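Local atomic coordinates of galectin 2 (Gallus gallus, PDB entry 2YMZ), a protein that probably binds carbohydrates, as expected of a prototype galectin, a lectin of the galactoside-binding family. Residues 35-47 with 54-66. Sequence-based numbering, arbitrary orientation.
Sequences GCKSSDLALHFNP and IVCNSLCSDNWQQ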
loop_
_atom_site.group_PDB
_atom_site.type_symbol
_atom_site.label_atom_id
_atom_site.label_comp_id
_atom_site.label_asym_id
_atom_site.label_seq_id
_atom_site.Cartn_x
_atom_site.Cartn_y
_atom_site.Cartn_z
ATOM N N GLY A 35 -4.528 -7.119 -10.794
ATOM C CA GLY A 35 -4.232 -7.873 -12.025
ATOM C C GLY A 35 -2.762 -8.123 -12.147
ATOM O O GLY A 35 -2.093 -8.368 -11.181
ATOM N N CYS A 36 -2.271 -8.028 -13.370
ATOM C CA CYS A 36 -0.847 -8.217 -13.486
ATOM C C CYS A 36 -0.067 -6.973 -13.835
ATOM O O CYS A 36 1.168 -6.994 -13.653
ATOM C CB CYS A 36 -0.541 -9.439 -14.338
ATOM S SG CYS A 36 -0.666 -9.050 -16.056
ATOM N N LYS A 37 -0.752 -5.883 -14.253
ATOM C CA LYS A 37 -0.165 -4.577 -14.436
ATOM C C LYS A 37 -1.301 -3.590 -14.712
ATOM O O LYS A 37 -2.459 -3.990 -14.715
ATOM C CB LYS A 37 0.834 -4.620 -15.626
ATOM C CG LYS A 37 0.160 -5.018 -16.933
ATOM C CD LYS A 37 1.203 -4.988 -18.076
ATOM C CE LYS A 37 2.133 -6.178 -18.033
ATOM N NZ LYS A 37 2.588 -6.549 -19.409
ATOM N N SER A 38 -1.025 -2.309 -14.888
ATOM C CA SER A 38 -2.151 -1.384 -15.001
ATOM C C SER A 38 -3.092 -1.683 -16.157
ATOM O O SER A 38 -4.288 -1.444 -16.050
ATOM C CB SER A 38 -1.709 0.076 -15.004
ATOM O OG SER A 38 -0.756 0.272 -16.027
ATOM N N SER A 39 -2.570 -2.295 -17.231
ATOM C CA SER A 39 -3.350 -2.517 -18.451
ATOM C C SER A 39 -3.990 -3.910 -18.546
ATOM O O SER A 39 -4.685 -4.246 -19.486
ATOM C CB SER A 39 -2.385 -2.298 -19.621
ATOM O OG SER A 39 -1.325 -3.208 -19.486
ATOM N N ASP A 40 -3.757 -4.750 -17.555
ATOM C CA ASP A 40 -4.265 -6.095 -17.527
ATOM C C ASP A 40 -4.822 -6.389 -16.121
ATOM O O ASP A 40 -4.070 -6.645 -15.180
ATOM C CB ASP A 40 -3.170 -7.108 -17.881
ATOM C CG ASP A 40 -2.877 -7.113 -19.367
ATOM O OD1 ASP A 40 -3.740 -7.624 -20.108
ATOM O OD2 ASP A 40 -1.872 -6.495 -19.781
ATOM N N LEU A 41 -6.142 -6.339 -15.959
ATOM C CA LEU A 41 -6.777 -6.493 -14.645
ATOM C C LEU A 41 -7.753 -7.643 -14.595
ATOM O O LEU A 41 -8.601 -7.792 -15.491
ATOM C CB LEU A 41 -7.593 -5.190 -14.310
ATOM C CG LEU A 41 -6.750 -3.885 -14.284
ATOM C CD1 LEU A 41 -7.652 -2.651 -14.044
ATOM C CD2 LEU A 41 -5.690 -3.969 -13.154
ATOM N N ALA A 42 -7.589 -8.511 -13.597
ATOM C CA ALA A 42 -8.559 -9.539 -13.290
ATOM C C ALA A 42 -9.837 -8.975 -12.688
ATOM O O ALA A 42 -10.917 -9.483 -12.958
ATOM C CB ALA A 42 -7.937 -10.590 -12.383
ATOM N N LEU A 43 -9.699 -7.903 -11.889
ATOM C CA LEU A 43 -10.863 -7.409 -11.134
ATOM C C LEU A 43 -10.713 -5.888 -11.083
ATOM O O LEU A 43 -9.730 -5.352 -10.513
ATOM C CB LEU A 43 -10.963 -8.026 -9.735
ATOM C CG LEU A 43 -12.108 -7.453 -8.813
ATOM C CD1 LEU A 43 -13.478 -7.521 -9.491
ATOM C CD2 LEU A 43 -12.149 -8.088 -7.419
ATOM N N HIS A 44 -11.694 -5.175 -11.638
ATOM C CA HIS A 44 -11.804 -3.750 -11.380
ATOM C C HIS A 44 -13.124 -3.616 -10.632
ATOM O O HIS A 44 -14.181 -3.959 -11.188
ATOM C CB HIS A 44 -11.822 -3.039 -12.767
ATOM C CG HIS A 44 -12.405 -1.628 -12.823
ATOM N ND1 HIS A 44 -11.682 -0.504 -12.498
ATOM C CD2 HIS A 44 -13.617 -1.180 -13.279
ATOM C CE1 HIS A 44 -12.428 0.582 -12.721
ATOM N NE2 HIS A 44 -13.582 0.189 -13.249
ATOM N N PHE A 45 -13.064 -3.271 -9.357
ATOM C CA PHE A 45 -14.226 -3.223 -8.459
ATOM C C PHE A 45 -14.445 -1.742 -8.264
ATOM O O PHE A 45 -13.608 -1.027 -7.668
ATOM C CB PHE A 45 -13.779 -3.846 -7.117
ATOM C CG PHE A 45 -14.794 -3.720 -6.018
ATOM C CD1 PHE A 45 -15.845 -4.611 -5.955
ATOM C CD2 PHE A 45 -14.641 -2.707 -5.045
ATOM C CE1 PHE A 45 -16.803 -4.489 -4.936
ATOM C CE2 PHE A 45 -15.578 -2.598 -4.004
ATOM C CZ PHE A 45 -16.657 -3.461 -4.002
ATOM N N ASN A 46 -15.597 -1.243 -8.756
ATOM C CA ASN A 46 -15.714 0.184 -8.842
ATOM C C ASN A 46 -17.122 0.655 -8.365
ATOM O O ASN A 46 -18.097 0.651 -9.138
ATOM C CB ASN A 46 -15.604 0.506 -10.361
ATOM C CG ASN A 46 -15.867 1.994 -10.713
ATOM O OD1 ASN A 46 -16.280 2.237 -11.865
ATOM N ND2 ASN A 46 -15.531 2.941 -9.884
ATOM N N PRO A 47 -17.247 0.955 -7.064
ATOM C CA PRO A 47 -18.514 1.522 -6.607
ATOM C C PRO A 47 -18.717 2.914 -7.186
ATOM O O PRO A 47 -17.822 3.736 -7.159
ATOM C CB PRO A 47 -18.267 1.675 -5.106
ATOM C CG PRO A 47 -17.289 0.566 -4.715
ATOM C CD PRO A 47 -16.348 0.581 -5.950
ATOM N N ILE A 54 -22.449 -1.094 -7.871
ATOM C CA ILE A 54 -21.057 -1.503 -7.880
ATOM C C ILE A 54 -20.835 -2.128 -9.243
ATOM O O ILE A 54 -21.519 -3.108 -9.625
ATOM C CB ILE A 54 -20.822 -2.586 -6.797
ATOM C CG1 ILE A 54 -21.137 -1.950 -5.406
ATOM C CG2 ILE A 54 -19.367 -3.159 -6.895
ATOM C CD1 ILE A 54 -21.209 -2.954 -4.270
ATOM N N VAL A 55 -19.876 -1.615 -9.972
ATOM C CA VAL A 55 -19.565 -2.189 -11.282
ATOM C C VAL A 55 -18.265 -2.961 -11.131
ATOM O O VAL A 55 -17.312 -2.403 -10.574
ATOM C CB VAL A 55 -19.278 -1.105 -12.284
ATOM C CG1 VAL A 55 -19.089 -1.650 -13.728
ATOM C CG2 VAL A 55 -20.551 -0.226 -12.345
ATOM N N CYS A 56 -18.270 -4.188 -11.606
ATOM C CA CYS A 56 -17.030 -4.972 -11.717
ATOM C C CYS A 56 -16.766 -5.220 -13.195
ATOM O O CYS A 56 -17.709 -5.481 -14.001
ATOM C CB CYS A 56 -17.169 -6.305 -10.992
ATOM S SG CYS A 56 -17.267 -6.084 -9.184
ATOM N N ASN A 57 -15.493 -5.235 -13.523
ATOM C CA ASN A 57 -15.110 -5.567 -14.930
ATOM C C ASN A 57 -13.667 -6.139 -14.948
ATOM O O ASN A 57 -12.954 -6.111 -13.920
ATOM C CB ASN A 57 -15.140 -4.331 -15.857
ATOM C CG ASN A 57 -15.422 -4.693 -17.343
ATOM O OD1 ASN A 57 -15.372 -5.839 -17.744
ATOM N ND2 ASN A 57 -15.730 -3.696 -18.155
ATOM N N SER A 58 -13.245 -6.618 -16.119
ATOM C CA SER A 58 -11.810 -7.000 -16.309
ATOM C C SER A 58 -11.287 -6.191 -17.487
ATOM O O SER A 58 -12.073 -5.654 -18.264
ATOM C CB SER A 58 -11.738 -8.503 -16.626
ATOM O OG SER A 58 -12.614 -8.824 -17.709
ATOM N N LEU A 59 -9.961 -6.044 -17.594
ATOM C CA LEU A 59 -9.280 -5.184 -18.547
ATOM C C LEU A 59 -8.251 -6.126 -19.173
ATOM O O LEU A 59 -7.514 -6.781 -18.410
ATOM C CB LEU A 59 -8.563 -4.003 -17.844
ATOM C CG LEU A 59 -7.713 -3.021 -18.678
ATOM C CD1 LEU A 59 -8.706 -2.334 -19.652
ATOM C CD2 LEU A 59 -7.041 -1.952 -17.865
ATOM N N CYS A 60 -8.181 -6.166 -20.508
ATOM C CA CYS A 60 -7.282 -7.108 -21.241
ATOM C C CYS A 60 -6.562 -6.259 -22.296
ATOM O O CYS A 60 -7.204 -5.786 -23.233
ATOM C CB CYS A 60 -8.100 -8.261 -21.873
ATOM S SG CYS A 60 -7.307 -9.850 -22.350
ATOM N N SER A 61 -5.255 -6.067 -22.106
ATOM C CA SER A 61 -4.430 -5.172 -22.914
ATOM C C SER A 61 -5.089 -3.812 -23.102
ATOM O O SER A 61 -5.222 -3.302 -24.226
ATOM C CB SER A 61 -4.022 -5.825 -24.248
ATOM O OG SER A 61 -3.310 -7.022 -23.980
ATOM N N ASP A 62 -5.515 -3.239 -21.976
ATOM C CA ASP A 62 -6.182 -1.931 -21.951
ATOM C C ASP A 62 -7.545 -1.881 -22.700
ATOM O O ASP A 62 -8.049 -0.790 -22.935
ATOM C CB ASP A 62 -5.236 -0.795 -22.428
ATOM C CG ASP A 62 -4.433 -0.154 -21.289
ATOM O OD1 ASP A 62 -4.913 -0.114 -20.135
ATOM O OD2 ASP A 62 -3.303 0.341 -21.550
ATOM N N ASN A 63 -8.105 -3.048 -23.057
ATOM C CA ASN A 63 -9.523 -3.217 -23.506
ATOM C C ASN A 63 -10.470 -3.657 -22.390
ATOM O O ASN A 63 -10.363 -4.785 -21.892
ATOM C CB ASN A 63 -9.648 -4.283 -24.585
ATOM C CG ASN A 63 -8.931 -3.889 -25.849
ATOM O OD1 ASN A 63 -8.803 -2.694 -26.134
ATOM N ND2 ASN A 63 -8.412 -4.876 -26.590
ATOM N N TRP A 64 -11.435 -2.796 -22.037
ATOM C CA TRP A 64 -12.469 -3.198 -21.074
ATOM C C TRP A 64 -13.400 -4.265 -21.627
ATOM O O TRP A 64 -13.858 -4.199 -22.801
ATOM C CB TRP A 64 -13.231 -1.927 -20.676
ATOM C CG TRP A 64 -12.411 -1.057 -19.839
ATOM C CD1 TRP A 64 -11.887 0.121 -20.175
ATOM C CD2 TRP A 64 -12.027 -1.300 -18.444
ATOM N NE1 TRP A 64 -11.186 0.661 -19.096
ATOM C CE2 TRP A 64 -11.253 -0.211 -18.035
ATOM C CE3 TRP A 64 -12.274 -2.341 -17.539
ATOM C CZ2 TRP A 64 -10.670 -0.119 -16.744
ATOM C CZ3 TRP A 64 -11.654 -2.264 -16.232
ATOM C CH2 TRP A 64 -10.902 -1.159 -15.867
ATOM N N GLN A 65 -13.731 -5.254 -20.804
ATOM C CA GLN A 65 -14.607 -6.351 -21.178
ATOM C C GLN A 65 -16.034 -6.026 -20.801
ATOM O O GLN A 65 -16.359 -4.854 -20.661
ATOM C CB GLN A 65 -14.126 -7.676 -20.527
ATOM C CG GLN A 65 -12.649 -7.851 -20.794
ATOM C CD GLN A 65 -12.420 -8.346 -22.174
ATOM O OE1 GLN A 65 -12.775 -9.496 -22.497
ATOM N NE2 GLN A 65 -11.805 -7.509 -23.006
ATOM N N GLN A 66 -16.842 -7.031 -20.687
ATOM C CA GLN A 66 -18.258 -6.874 -20.309
ATOM C C GLN A 66 -18.418 -6.722 -18.788
ATOM O O GLN A 66 -17.992 -7.619 -18.032
ATOM C CB GLN A 66 -19.054 -8.029 -20.823
ATOM C CG GLN A 66 -20.487 -8.049 -20.354
ATOM C CD GLN A 66 -21.270 -9.033 -21.181
ATOM O OE1 GLN A 66 -20.942 -9.272 -22.363
ATOM N NE2 GLN A 66 -22.281 -9.647 -20.567
HETATM O O HOH W 1 -0.691 -6.011 -22.321
#
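F45 lies beside C56 and I54 on the inner face of a beta hairpin in the galectin jelly-roll sandwich, where strand 40-48 runs antiparallel to strand 53-60. Here the packing is close: CE1 of F45 meets CG2 of I54 at 3.5 Å, and L43 CD1 comes within 4.1 Å of C56 SG. F92 and V94 of the opposing sheet close over L43, and V94 also touches F45.

The other face, carrying H44, N46 and the indole of W64, is more open to solvent. With CG anti to its backbone N (chi1 159°), the H44 imidazole turns one face to the W64 six-membered ring, which meets it edge-to-face with the planes at 53°. H44 ND1 is held by N33 and N46 ND2 by the carbonyl of F30, fixing both side chains from the neighbouring strand 30-34. H44, N46, N57 and W64 correspond to residues that line the galactoside site in galectins, so this face probably forms the sugar-binding surface.

A beta bulge shifts the register between the L41–L59 and H44–N57 pairs. Beyond it, the type I' turn 60-63 is bonded to 39-40 at the exposed end: D62 N donates to S39 O (2.8 Å), and a water bridges D40 OD2 and S61 OG. Beside it, S61 N reaches D40 OD1 at 3.0 Å, almost straight at 171° but from above the carboxylate plane.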